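Putative fusidic acid resistance protein (Staphylococcus aureus, PDB 2YB5) confers resistance to the antibiotic fusidic acid, probably by binding elongation factor G and promoting its clearance from the ribosome. Local coordinates at residues N129-I133 with I145-P151; L105-D109 with L121-D125. All blocks are in the same frame, centred on the assembly; numbering follows the deposited sequence.

Contact 1 (N129-I133 with I145-P151); sequences NRKYI and IYGEISP
Arg130 sets its guanidinium group against the ring of Tyr146 on the neighbouring strand. The two planes are 29° apart, and CE1 of Tyr146 sits over one guanidinium face, 3.4 Å from CZ of Arg130. The arginine starts with CG anti to its backbone N (chi1 -171°) and bends at chi3, which brings NE and CZ to the CD1-CE1 side of the tyrosine ring. NH1 of Arg130 then donates a hydrogen bond to OH of Tyr132, 3.1 Å away, and this helps to hold the turn of the flat group. Tyr132 and Tyr146 form a non-hydrogen-bonded pair and run alongside each other in the same direction. Their rings meet obliquely, with planes at 42°, and CD1 of Tyr132 is 3.5 Å from CB of Tyr146.

The other face of the sheet carries Lys131, Ile133 and Ile145. CE of Lys131 rests 3.8 Å from CD1 of Ile149. NZ of Lys131 hydrogen-bonds to Tyr192 O, Asn124 OD1 and Ser194 OG, which satisfy the buried amine. CB of Ile133 meets CG2 of Ile145 at 3.9 Å. Lys131 with Gly147 and Ile133 with Ile145 are hydrogen-bonded pairs. Beyond them, Ile149 N donates to Asn129 O at 2.9 Å. Toward strand 121-125, Asn129 and Arg130 both face Asp125, which fits a G1 beta bulge. Strands 130-136 and 142-149 form an antiparallel beta hairpin in the sheet of the treble-clef zinc-finger region.

Contact 2 (L105-D109 with L121-D125); sequences LKRPD and LGWND
Trp123 meets Lys106 and Pro108 where a loop covers the edge strand 121-125 of the antiparallel sheet, in the treble-clef zinc-finger region. The indole NE1 donates to Lys106 O at 2.8 Å, with an N-H...O angle of 162°. The oxygen approaches the indole edge-on, close to the ring plane. Relative to the carbonyl, the donor is raised well above its plane.

Pro108 covers one face of the same indole. Its CB is 3.8 Å from the centroid of the five-membered ring and only 15° off the normal, a CH-pi contact. CD of Pro108 lies 3.7 Å from CE2 of Trp123. A single loop thus grips the tryptophan both at its edge and over a face. The ring reaches this place because CG of Trp123 stands between its backbone N and carbonyl carbon (chi1 73°). CG of Pro108 also touches CD2 of Leu121 at 4.0 Å, the two side chains crossing at about a right angle.

Further out, Trp123 also meets Leu95 of helix 92-98 and the ring of Tyr132 on the next strand. Leu121 packs against Phe87, Ile89 and Ile113.

The extended Lys106 side chain runs obliquely past Asp125, and its CD comes to 3.6 Å from OD1 of Asp125. The charged ends are not in contact and make no salt bridge, though their opposite charges may still attract. OD1 of Asp125 instead bonds to Ser127 OG. One water joins the loop to the strand end: it accepts from Lys106 N at 2.8 Å and donates to Asp125 OD2 at 2.8 Å.

Overall arrangement
From the N terminus, the chain passes through the helical part to helix 92-98 and enters the loop 105-109. Contact 2 closes first: the chain goes on without regular structure and returns as edge strand 121-125. A short turn then leads into strand 130-136. Contact 1 closes the next loop, where strand 142-149 runs back beside it. The two contacts are in series and neither nests in the other. They meet between their neighbouring strands, where Asp125 N probably bonds to Arg130 O. Leu105 CD1 also packs on Tyr132 CE1. Together they tie the loop after helix 92-98 to the first three strands of one antiparallel sheet.

Contact 1 (N129-I133 with I145-P151)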
# COMPACT_ATOMS: atom_id res chain seq x y z
N ASN A 129 7.46 -15.69 16.65
CA ASN A 129 7.66 -15.74 15.21
C ASN A 129 6.36 -15.55 14.43
O ASN A 129 6.00 -16.32 13.55
CB ASN A 129 8.38 -17.03 14.84
CG ASN A 129 9.83 -17.01 15.29
OD1 ASN A 129 10.65 -16.29 14.72
ND2 ASN A 129 10.15 -17.78 16.34
N ARG A 130 5.66 -14.49 14.78
CA ARG A 130 4.32 -14.23 14.27
C ARG A 130 4.29 -12.88 13.55
O ARG A 130 5.06 -11.99 13.87
CB ARG A 130 3.35 -14.23 15.46
CG ARG A 130 1.88 -14.20 15.09
CD ARG A 130 1.02 -14.39 16.35
NE ARG A 130 1.06 -15.77 16.83
CZ ARG A 130 0.35 -16.24 17.85
NH1 ARG A 130 -0.48 -15.45 18.53
NH2 ARG A 130 0.46 -17.51 18.20
N LYS A 131 3.41 -12.77 12.56
CA LYS A 131 3.01 -11.47 12.02
C LYS A 131 1.51 -11.34 12.16
O LYS A 131 0.77 -12.30 11.92
CB LYS A 131 3.42 -11.27 10.55
CG LYS A 131 2.99 -9.92 9.94
CD LYS A 131 3.18 -9.83 8.43
CE LYS A 131 4.64 -9.77 7.98
NZ LYS A 131 5.32 -8.54 8.47
N TYR A 132 1.08 -10.16 12.58
CA TYR A 132 -0.32 -9.78 12.65
C TYR A 132 -0.60 -8.78 11.54
O TYR A 132 0.24 -7.92 11.26
CB TYR A 132 -0.59 -9.08 13.98
CG TYR A 132 -0.49 -9.97 15.18
CD1 TYR A 132 -1.59 -10.68 15.62
CD2 TYR A 132 0.69 -10.07 15.91
CE1 TYR A 132 -1.53 -11.48 16.72
CE2 TYR A 132 0.76 -10.87 17.02
CZ TYR A 132 -0.35 -11.58 17.42
OH TYR A 132 -0.31 -12.38 18.53
N ILE A 133 -1.77 -8.89 10.91
CA ILE A 133 -2.17 -7.99 9.84
C ILE A 133 -3.59 -7.51 10.09
O ILE A 133 -4.48 -8.31 10.23
CB ILE A 133 -2.07 -8.67 8.45
CG1 ILE A 133 -0.61 -8.81 8.03
CG2 ILE A 133 -2.88 -7.90 7.40
CD1 ILE A 133 -0.34 -9.95 7.01
N ILE A 145 -5.85 -10.97 10.66
CA ILE A 145 -5.36 -12.32 10.50
C ILE A 145 -3.97 -12.34 11.13
O ILE A 145 -3.34 -11.30 11.26
CB ILE A 145 -5.30 -12.69 9.00
CG1 ILE A 145 -5.14 -14.19 8.79
CG2 ILE A 145 -4.18 -11.92 8.30
CD1 ILE A 145 -5.07 -14.60 7.31
N TYR A 146 -3.49 -13.51 11.54
CA TYR A 146 -2.09 -13.66 11.94
C TYR A 146 -1.57 -15.03 11.54
O TYR A 146 -2.34 -15.94 11.25
CB TYR A 146 -1.91 -13.45 13.45
CG TYR A 146 -2.46 -14.53 14.35
CD1 TYR A 146 -1.68 -15.63 14.71
CD2 TYR A 146 -3.74 -14.44 14.87
CE1 TYR A 146 -2.18 -16.63 15.54
CE2 TYR A 146 -4.25 -15.42 15.71
CZ TYR A 146 -3.47 -16.51 16.05
OH TYR A 146 -3.99 -17.47 16.88
N GLY A 147 -0.25 -15.17 11.53
CA GLY A 147 0.38 -16.43 11.19
C GLY A 147 1.85 -16.45 11.52
O GLY A 147 2.43 -15.44 11.92
N GLU A 148 2.45 -17.62 11.34
CA GLU A 148 3.88 -17.81 11.54
C GLU A 148 4.67 -17.28 10.35
O GLU A 148 4.33 -17.54 9.18
CB GLU A 148 4.21 -19.30 11.74
CG GLU A 148 5.67 -19.55 12.20
CD GLU A 148 5.98 -21.01 12.49
OE1 GLU A 148 5.42 -21.56 13.47
OE2 GLU A 148 6.79 -21.60 11.74
N ILE A 149 5.73 -16.54 10.64
CA ILE A 149 6.63 -16.07 9.61
C ILE A 149 8.08 -16.27 10.06
O ILE A 149 8.50 -15.74 11.09
CB ILE A 149 6.32 -14.60 9.23
CG1 ILE A 149 7.05 -14.21 7.93
CG2 ILE A 149 6.64 -13.64 10.38
CD1 ILE A 149 6.48 -12.98 7.23
N SER A 150 8.85 -17.07 9.33
CA SER A 150 10.24 -17.32 9.70
C SER A 150 11.08 -16.05 9.50
O SER A 150 10.90 -15.35 8.51
CB SER A 150 10.83 -18.45 8.88
OG SER A 150 12.09 -18.81 9.42
N PRO A 151 11.99 -15.76 10.44
CA PRO A 151 12.83 -14.57 10.34
C PRO A 151 13.97 -14.74 9.35
O PRO A 151 14.69 -13.78 9.07
CB PRO A 151 13.36 -14.39 11.76
CG PRO A 151 13.46 -15.78 12.29
CD PRO A 151 12.32 -16.54 11.65

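Contact 2 (L105-D109 with L121-D125)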
# COMPACT_ATOMS: atom_id res chain seq x y z
N LEU A 105 -1.18 -10.61 23.50
CA LEU A 105 -1.14 -9.89 22.21
C LEU A 105 -0.14 -8.74 22.23
O LEU A 105 -0.38 -7.71 22.86
CB LEU A 105 -2.53 -9.35 21.83
CG LEU A 105 -2.60 -8.58 20.50
CD1 LEU A 105 -2.37 -9.50 19.31
CD2 LEU A 105 -3.92 -7.81 20.34
N LYS A 106 0.97 -8.91 21.52
CA LYS A 106 1.89 -7.81 21.31
C LYS A 106 1.21 -6.74 20.46
O LYS A 106 0.75 -7.02 19.33
CB LYS A 106 3.17 -8.26 20.63
CG LYS A 106 4.07 -7.09 20.24
CD LYS A 106 5.51 -7.51 19.99
CE LYS A 106 6.43 -6.29 19.95
NZ LYS A 106 7.87 -6.67 20.09
N ARG A 107 1.16 -5.53 20.99
CA ARG A 107 0.60 -4.40 20.28
C ARG A 107 1.66 -3.75 19.39
O ARG A 107 2.86 -3.82 19.69
CB ARG A 107 -0.04 -3.42 21.28
CG ARG A 107 -1.51 -3.78 21.58
CD ARG A 107 -1.87 -3.88 23.05
NE ARG A 107 -2.09 -2.59 23.66
CZ ARG A 107 -2.83 -2.34 24.75
NH1 ARG A 107 -3.50 -3.31 25.39
NH2 ARG A 107 -2.92 -1.10 25.20
N PRO A 108 1.24 -3.15 18.26
CA PRO A 108 2.19 -2.42 17.44
C PRO A 108 2.61 -1.10 18.10
O PRO A 108 1.88 -0.54 18.91
CB PRO A 108 1.40 -2.15 16.16
CG PRO A 108 0.01 -2.11 16.58
CD PRO A 108 -0.14 -3.01 17.77
N ASP A 109 3.80 -0.63 17.73
CA ASP A 109 4.35 0.62 18.24
C ASP A 109 3.85 1.76 17.36
O ASP A 109 4.26 1.88 16.21
CB ASP A 109 5.88 0.53 18.19
CG ASP A 109 6.56 1.69 18.90
OD1 ASP A 109 5.92 2.74 19.17
OD2 ASP A 109 7.77 1.52 19.19
N LEU A 121 -2.08 -2.58 8.39
CA LEU A 121 -1.15 -2.55 9.52
C LEU A 121 -0.58 -3.94 9.77
O LEU A 121 -1.30 -4.84 10.24
CB LEU A 121 -1.85 -2.03 10.77
CG LEU A 121 -0.95 -1.87 11.99
CD1 LEU A 121 0.29 -1.04 11.65
CD2 LEU A 121 -1.76 -1.25 13.12
N GLY A 122 0.72 -4.10 9.48
CA GLY A 122 1.38 -5.37 9.65
C GLY A 122 2.55 -5.22 10.60
O GLY A 122 3.41 -4.37 10.38
N TRP A 123 2.57 -6.04 11.64
CA TRP A 123 3.64 -5.98 12.64
C TRP A 123 4.00 -7.35 13.16
O TRP A 123 3.16 -8.25 13.23
CB TRP A 123 3.29 -5.07 13.81
CG TRP A 123 2.25 -5.59 14.81
CD1 TRP A 123 2.49 -6.10 16.06
CD2 TRP A 123 0.82 -5.58 14.66
NE1 TRP A 123 1.30 -6.41 16.69
CE2 TRP A 123 0.27 -6.10 15.85
CE3 TRP A 123 -0.04 -5.19 13.63
CZ2 TRP A 123 -1.11 -6.26 16.02
CZ3 TRP A 123 -1.41 -5.32 13.82
CH2 TRP A 123 -1.93 -5.87 14.99
N ASN A 124 5.27 -7.48 13.55
CA ASN A 124 5.82 -8.76 13.92
C ASN A 124 5.95 -8.90 15.43
O ASN A 124 6.25 -7.94 16.14
CB ASN A 124 7.17 -8.98 13.21
CG ASN A 124 7.05 -8.99 11.69
OD1 ASN A 124 5.97 -9.24 11.13
ND2 ASN A 124 8.16 -8.73 11.00
N ASP A 125 5.66 -10.10 15.92
CA ASP A 125 6.01 -10.49 17.28
C ASP A 125 7.08 -11.59 17.16
O ASP A 125 6.76 -12.77 17.07
CB ASP A 125 4.78 -11.00 18.04
CG ASP A 125 5.10 -11.40 19.47
OD1 ASP A 125 6.19 -11.04 19.97
OD2 ASP A 125 4.26 -12.08 20.10
O HOH W 1 1.51 -11.53 20.58